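PDB 5X7V: nucleosome assembly protein from Plasmodium falciparum, which probably acts as a histone chaperone of the NAP family, recognising histones and assisting nucleosome assembly in the malaria parasite. Local coordinates for residues Ile70-His75 and Lys102-Pro107; Asn74-Leu79 and Ile93-Gly98. One frame throughout, in Å; residues are numbered along the deposited sequence.

Contact 1. Residues Ile70-His75 and Lys102-Pro107; sequences IDILNH and KEFMEP
The Phe104 ring receives Ile72 on one face and, from its own segment, Glu103 on the other. CG1 of Ile72 lies 4.2 Å from the centroid of the Phe104 ring and 28° off its normal, a CH-pi contact displaced toward the ring's root, where Ile72 CG1 comes within 3.8 Å of Phe104 CG. On the opposite face Glu103 CB stands 3.8 Å above the plane, offset toward the rim; Glu103 directs its charge elsewhere, to a salt bridge with Lys135. Near the far end of the ring, Phe104 CZ is 4.2 Å from Asp71 CB, and Phe104 CE1 meets His75 CD2, in the turn after the helix, at 4.5 Å, both obliquely.

Ile72 illustrates how a beta-branched residue can serve two partners. Its CG1 is anti to the carbonyl carbon (chi1 -60°) and takes the phenyl ring, while CG2, anti to the backbone N, reaches Met105 SD at 3.9 Å. Phe158 also packs on Ile72, and Ile129 on Met105, extending the apolar patch into neighbouring loops of the NAP domain.

Helix 68-73 is thus joined to the loop that follows strand 91-97. Across the two segments there is neither a hydrogen bond nor a salt bridge, so dispersion and the CH-pi contact carry the attachment, which is apolar in character.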
loop_
_atom_site.group_PDB
_atom_site.type_symbol
_atom_site.label_atom_id
_atom_site.label_comp_id
_atom_site.label_asym_id
_atom_site.label_seq_id
_atom_site.Cartn_x
_atom_site.Cartn_y
_atom_site.Cartn_z
ATOM N N ILE A 70 -9.875 -2.476 27.651
ATOM C CA ILE A 70 -8.641 -3.139 28.030
ATOM C C ILE A 70 -8.964 -4.335 28.879
ATOM O O ILE A 70 -8.263 -5.346 28.818
ATOM C CB ILE A 70 -7.691 -2.201 28.796
ATOM C CG1 ILE A 70 -7.380 -0.962 27.969
ATOM C CG2 ILE A 70 -6.389 -2.893 29.136
ATOM C CD1 ILE A 70 -6.421 -0.044 28.655
ATOM N N ASP A 71 -10.039 -4.224 29.653
ATOM C CA ASP A 71 -10.453 -5.302 30.565
ATOM C C ASP A 71 -10.725 -6.602 29.835
ATOM O O ASP A 71 -10.324 -7.665 30.293
ATOM C CB ASP A 71 -11.698 -4.902 31.371
ATOM C CG ASP A 71 -11.360 -4.077 32.597
ATOM O OD1 ASP A 71 -10.329 -4.399 33.240
ATOM O OD2 ASP A 71 -12.112 -3.114 32.907
ATOM N N ILE A 72 -11.401 -6.503 28.697
ATOM C CA ILE A 72 -11.654 -7.653 27.832
ATOM C C ILE A 72 -10.398 -8.024 27.025
ATOM O O ILE A 72 -9.943 -9.164 27.061
ATOM C CB ILE A 72 -12.833 -7.377 26.860
ATOM C CG1 ILE A 72 -14.133 -7.078 27.628
ATOM C CG2 ILE A 72 -13.061 -8.578 25.963
ATOM C CD1 ILE A 72 -14.476 -5.629 27.759
ATOM N N LEU A 73 -9.818 -7.039 26.344
ATOM C CA LEU A 73 -8.599 -7.250 25.565
ATOM C C LEU A 73 -7.481 -7.920 26.349
ATOM O O LEU A 73 -6.654 -8.628 25.765
ATOM C CB LEU A 73 -8.073 -5.928 24.983
ATOM C CG LEU A 73 -8.792 -5.292 23.778
ATOM C CD1 LEU A 73 -8.086 -4.018 23.328
ATOM C CD2 LEU A 73 -8.956 -6.249 22.626
ATOM N N ASN A 74 -7.450 -7.707 27.660
ATOM C CA ASN A 74 -6.459 -8.357 28.525
ATOM C C ASN A 74 -6.576 -9.880 28.580
ATOM O O ASN A 74 -5.765 -10.550 29.209
ATOM C CB ASN A 74 -6.559 -7.790 29.932
ATOM C CG ASN A 74 -5.567 -6.670 30.178
ATOM O OD1 ASN A 74 -4.480 -6.656 29.590
ATOM N ND2 ASN A 74 -5.927 -5.736 31.062
ATOM N N HIS A 75 -7.607 -10.409 27.921
ATOM C CA HIS A 75 -7.852 -11.850 27.822
ATOM C C HIS A 75 -7.917 -12.266 26.353
ATOM O O HIS A 75 -8.392 -13.338 26.014
ATOM C CB HIS A 75 -9.142 -12.233 28.558
ATOM C CG HIS A 75 -9.214 -11.695 29.955
ATOM N ND1 HIS A 75 -8.658 -12.342 31.036
ATOM C CD2 HIS A 75 -9.735 -10.542 30.434
ATOM C CE1 HIS A 75 -8.854 -11.621 32.129
ATOM N NE2 HIS A 75 -9.502 -10.524 31.790
ATOM N N LYS A 102 -15.469 -14.603 29.808
ATOM C CA LYS A 102 -16.870 -14.974 29.950
ATOM C C LYS A 102 -17.562 -14.120 31.012
ATOM O O LYS A 102 -18.783 -14.190 31.162
ATOM C CB LYS A 102 -17.014 -16.455 30.311
ATOM C CG LYS A 102 -16.803 -17.426 29.182
ATOM C CD LYS A 102 -17.932 -18.437 29.122
ATOM C CE LYS A 102 -17.557 -19.682 28.313
ATOM N NZ LYS A 102 -16.885 -20.711 29.176
ATOM N N GLU A 103 -16.788 -13.336 31.765
ATOM C CA GLU A 103 -17.379 -12.376 32.676
ATOM C C GLU A 103 -18.107 -11.288 31.901
ATOM O O GLU A 103 -19.078 -10.713 32.389
ATOM C CB GLU A 103 -16.328 -11.734 33.573
ATOM C CG GLU A 103 -16.959 -10.873 34.669
ATOM C CD GLU A 103 -15.979 -10.034 35.463
ATOM O OE1 GLU A 103 -15.073 -10.587 36.126
ATOM O OE2 GLU A 103 -16.139 -8.796 35.432
ATOM N N PHE A 104 -17.635 -11.014 30.685
ATOM C CA PHE A 104 -18.076 -9.844 29.923
ATOM C C PHE A 104 -18.908 -10.151 28.677
ATOM O O PHE A 104 -19.655 -9.286 28.204
ATOM C CB PHE A 104 -16.879 -8.999 29.470
ATOM C CG PHE A 104 -15.868 -8.726 30.541
ATOM C CD1 PHE A 104 -14.797 -9.594 30.743
ATOM C CD2 PHE A 104 -15.955 -7.578 31.322
ATOM C CE1 PHE A 104 -13.857 -9.337 31.713
ATOM C CE2 PHE A 104 -15.009 -7.315 32.293
ATOM C CZ PHE A 104 -13.961 -8.202 32.489
ATOM N N MET A 105 -18.767 -11.356 28.130
ATOM C CA MET A 105 -19.281 -11.618 26.789
ATOM C C MET A 105 -19.317 -13.097 26.413
ATOM O O MET A 105 -18.855 -13.973 27.162
ATOM C CB MET A 105 -18.431 -10.870 25.772
ATOM C CG MET A 105 -17.059 -11.448 25.682
ATOM S SD MET A 105 -15.970 -10.718 24.415
ATOM C CE MET A 105 -16.703 -11.398 22.946
ATOM N N GLU A 106 -19.886 -13.320 25.226
ATOM C CA GLU A 106 -20.055 -14.608 24.563
ATOM C C GLU A 106 -20.288 -14.298 23.085
ATOM O O GLU A 106 -20.969 -13.319 22.757
ATOM C CB GLU A 106 -21.250 -15.374 25.132
ATOM C CG GLU A 106 -21.150 -16.884 25.066
ATOM C CD GLU A 106 -20.279 -17.458 26.173
ATOM N N PRO A 107 -19.735 -15.119 22.179
ATOM C CA PRO A 107 -18.836 -16.238 22.423
ATOM C C PRO A 107 -17.396 -15.737 22.552
ATOM O O PRO A 107 -17.168 -14.528 22.470
ATOM C CB PRO A 107 -19.029 -17.101 21.185
ATOM C CG PRO A 107 -19.302 -16.129 20.134
ATOM C CD PRO A 107 -20.068 -15.006 20.751
#

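Contact 2. Residues Asn74-Leu79 and Ile93-Gly98; sequences NHLVKL and ITFIFG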
loop_
_atom_site.group_PDB
_atom_site.type_symbol
_atom_site.label_atom_id
_atom_site.label_comp_id
_atom_site.label_asym_id
_atom_site.label_seq_id
_atom_site.Cartn_x
_atom_site.Cartn_y
_atom_site.Cartn_z
ATOM N N ASN A 74 -7.450 -7.707 27.660
ATOM C CA ASN A 74 -6.459 -8.357 28.525
ATOM C C ASN A 74 -6.576 -9.880 28.580
ATOM O O ASN A 74 -5.765 -10.550 29.209
ATOM C CB ASN A 74 -6.559 -7.790 29.932
ATOM C CG ASN A 74 -5.567 -6.670 30.178
ATOM O OD1 ASN A 74 -4.480 -6.656 29.590
ATOM N ND2 ASN A 74 -5.927 -5.736 31.062
ATOM N N HIS A 75 -7.607 -10.409 27.921
ATOM C CA HIS A 75 -7.852 -11.850 27.822
ATOM C C HIS A 75 -7.917 -12.266 26.353
ATOM O O HIS A 75 -8.392 -13.338 26.014
ATOM C CB HIS A 75 -9.142 -12.233 28.558
ATOM C CG HIS A 75 -9.214 -11.695 29.955
ATOM N ND1 HIS A 75 -8.658 -12.342 31.036
ATOM C CD2 HIS A 75 -9.735 -10.542 30.434
ATOM C CE1 HIS A 75 -8.854 -11.621 32.129
ATOM N NE2 HIS A 75 -9.502 -10.524 31.790
ATOM N N LEU A 76 -7.445 -11.391 25.476
ATOM C CA LEU A 76 -7.264 -11.756 24.080
ATOM C C LEU A 76 -6.024 -12.651 24.030
ATOM O O LEU A 76 -4.893 -12.166 24.086
ATOM C CB LEU A 76 -7.119 -10.510 23.186
ATOM C CG LEU A 76 -7.081 -10.718 21.665
ATOM C CD1 LEU A 76 -8.245 -11.561 21.273
ATOM C CD2 LEU A 76 -7.120 -9.422 20.859
ATOM N N VAL A 77 -6.246 -13.964 23.964
ATOM C CA VAL A 77 -5.153 -14.915 23.967
ATOM C C VAL A 77 -4.608 -15.084 22.544
ATOM O O VAL A 77 -3.466 -15.505 22.371
ATOM C CB VAL A 77 -5.580 -16.316 24.531
ATOM C CG1 VAL A 77 -6.112 -16.219 25.926
ATOM C CG2 VAL A 77 -6.606 -16.968 23.657
ATOM N N LYS A 78 -5.410 -14.748 21.532
ATOM C CA LYS A 78 -5.054 -15.053 20.142
ATOM C C LYS A 78 -5.712 -14.140 19.118
ATOM O O LYS A 78 -6.937 -13.937 19.135
ATOM C CB LYS A 78 -5.429 -16.500 19.811
ATOM C CG LYS A 78 -4.581 -17.157 18.744
ATOM C CD LYS A 78 -4.340 -18.622 19.082
ATOM C CE LYS A 78 -3.706 -19.352 17.934
ATOM N NZ LYS A 78 -4.407 -18.992 16.710
ATOM N N LEU A 79 -4.896 -13.617 18.209
ATOM C CA LEU A 79 -5.382 -12.781 17.122
ATOM C C LEU A 79 -4.813 -13.333 15.835
ATOM O O LEU A 79 -3.611 -13.581 15.759
ATOM C CB LEU A 79 -4.958 -11.325 17.326
ATOM C CG LEU A 79 -5.621 -10.153 16.603
ATOM C CD1 LEU A 79 -5.129 -8.882 17.261
ATOM C CD2 LEU A 79 -5.290 -10.145 15.127
ATOM N N ILE A 93 -10.227 -11.745 10.109
ATOM C CA ILE A 93 -9.521 -11.608 11.375
ATOM C C ILE A 93 -10.316 -12.267 12.500
ATOM O O ILE A 93 -11.535 -12.130 12.578
ATOM C CB ILE A 93 -9.246 -10.147 11.711
ATOM C CG1 ILE A 93 -8.321 -9.522 10.674
ATOM C CG2 ILE A 93 -8.587 -10.029 13.039
ATOM C CD1 ILE A 93 -8.101 -8.054 10.900
ATOM N N THR A 94 -9.603 -12.985 13.363
ATOM C CA THR A 94 -10.194 -13.865 14.355
ATOM C C THR A 94 -9.632 -13.562 15.752
ATOM O O THR A 94 -8.434 -13.666 15.989
ATOM C CB THR A 94 -9.942 -15.350 13.961
ATOM O OG1 THR A 94 -10.523 -15.614 12.679
ATOM C CG2 THR A 94 -10.515 -16.320 14.984
ATOM N N PHE A 95 -10.516 -13.170 16.665
ATOM C CA PHE A 95 -10.152 -12.897 18.063
ATOM C C PHE A 95 -10.550 -14.076 18.945
ATOM O O PHE A 95 -11.714 -14.439 18.992
ATOM C CB PHE A 95 -10.839 -11.623 18.582
ATOM C CG PHE A 95 -10.335 -10.348 17.956
ATOM C CD1 PHE A 95 -10.172 -10.234 16.588
ATOM C CD2 PHE A 95 -10.070 -9.239 18.738
ATOM C CE1 PHE A 95 -9.728 -9.067 16.035
ATOM C CE2 PHE A 95 -9.621 -8.064 18.174
ATOM C CZ PHE A 95 -9.448 -7.984 16.826
ATOM N N ILE A 96 -9.592 -14.689 19.629
ATOM C CA ILE A 96 -9.947 -15.775 20.533
ATOM C C ILE A 96 -9.672 -15.350 21.973
ATOM O O ILE A 96 -8.552 -14.966 22.310
ATOM C CB ILE A 96 -9.187 -17.095 20.220
ATOM C CG1 ILE A 96 -9.154 -17.363 18.711
ATOM C CG2 ILE A 96 -9.853 -18.253 20.916
ATOM C CD1 ILE A 96 -8.486 -18.630 18.340
ATOM N N PHE A 97 -10.704 -15.402 22.815
ATOM C CA PHE A 97 -10.583 -14.944 24.186
ATOM C C PHE A 97 -10.539 -16.081 25.189
ATOM O O PHE A 97 -11.308 -17.019 25.089
ATOM C CB PHE A 97 -11.739 -14.021 24.529
ATOM C CG PHE A 97 -11.666 -12.682 23.861
ATOM C CD1 PHE A 97 -12.243 -12.478 22.621
ATOM C CD2 PHE A 97 -11.027 -11.618 24.481
ATOM C CE1 PHE A 97 -12.179 -11.228 22.009
ATOM C CE2 PHE A 97 -10.961 -10.379 23.873
ATOM C CZ PHE A 97 -11.538 -10.179 22.638
ATOM N N GLY A 98 -9.625 -15.991 26.153
ATOM C CA GLY A 98 -9.578 -16.913 27.267
ATOM C C GLY A 98 -10.877 -16.935 28.053
ATOM O O GLY A 98 -11.705 -16.027 27.952
#
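Leu76 leans from its strand toward two phenylalanines, Phe97 and Phe95, of the neighbouring one. Its CB meets the first ring, 3.9 Å from Phe97 CE2. CG is anti to the backbone N (chi1 -173°), and beyond it chi2 (51°) sets the two methyls, which meet different residues. CD1 sits over the face of Phe97, 3.9 Å from the ring centroid and 14° off the normal, a CH-pi contact displaced toward the rim, and it also touches Phe95 CB and the carbonyl O of Ile96. CD2 crosses to the other ring and approaches Phe95 CD2 at 3.6 Å. Trp52 of helix 51-56 packs on Leu76, and Phe161 meets Phe95 edge-to-face.

The backbones form an antiparallel beta hairpin, strands 76-82 and 91-97, within the four-stranded sheet of this NAP-family domain. It contains a classic beta bulge: Val77 and Lys78 both lie opposite Ile96, whose carbonyl O accepts from Val77 N at 3.0 Å and Lys78 N at 3.2 Å. The extra residue shifts the register by one, and so Leu76 and Leu79, three residues apart, come to face the same side, paired with Phe97 and Phe95. Within the same bulge Ile96 N donates to Lys78 O at 2.8 Å; on the His75 side, Gly98 N donates to His75 O.

Leu79 places CG over one face of Phe95 and crosses Ile93 obliquely, with Ile176 of helix 172-180 touching both aliphatic residues. On the reverse face Lys78 and Ile96 run side by side, CB to CB at 3.8 Å, and Lys78 NZ goes on to a salt bridge with Asp80.

Overall arrangement
From the long N-terminal helix 2-45 the chain passes through helix 51-56 to helix 68-73, turns at Asn74 and His75, and enters strand 76-82. Contact 2 closes the shorter loop, bringing strand 91-97 back beside that strand. The chain then runs on into the loop before strand 109-116, where contact 1 returns it to helix 68-73; this wider closure encloses the hairpin. The two contacts share Asn74 and His75, and their centres lie about 9 Å apart. Ile72 CG2 also touches Phe97 CE2 at 3.5 Å, joining them directly. Helix, hairpin and following loop are thereby tied together at one end of the sheet.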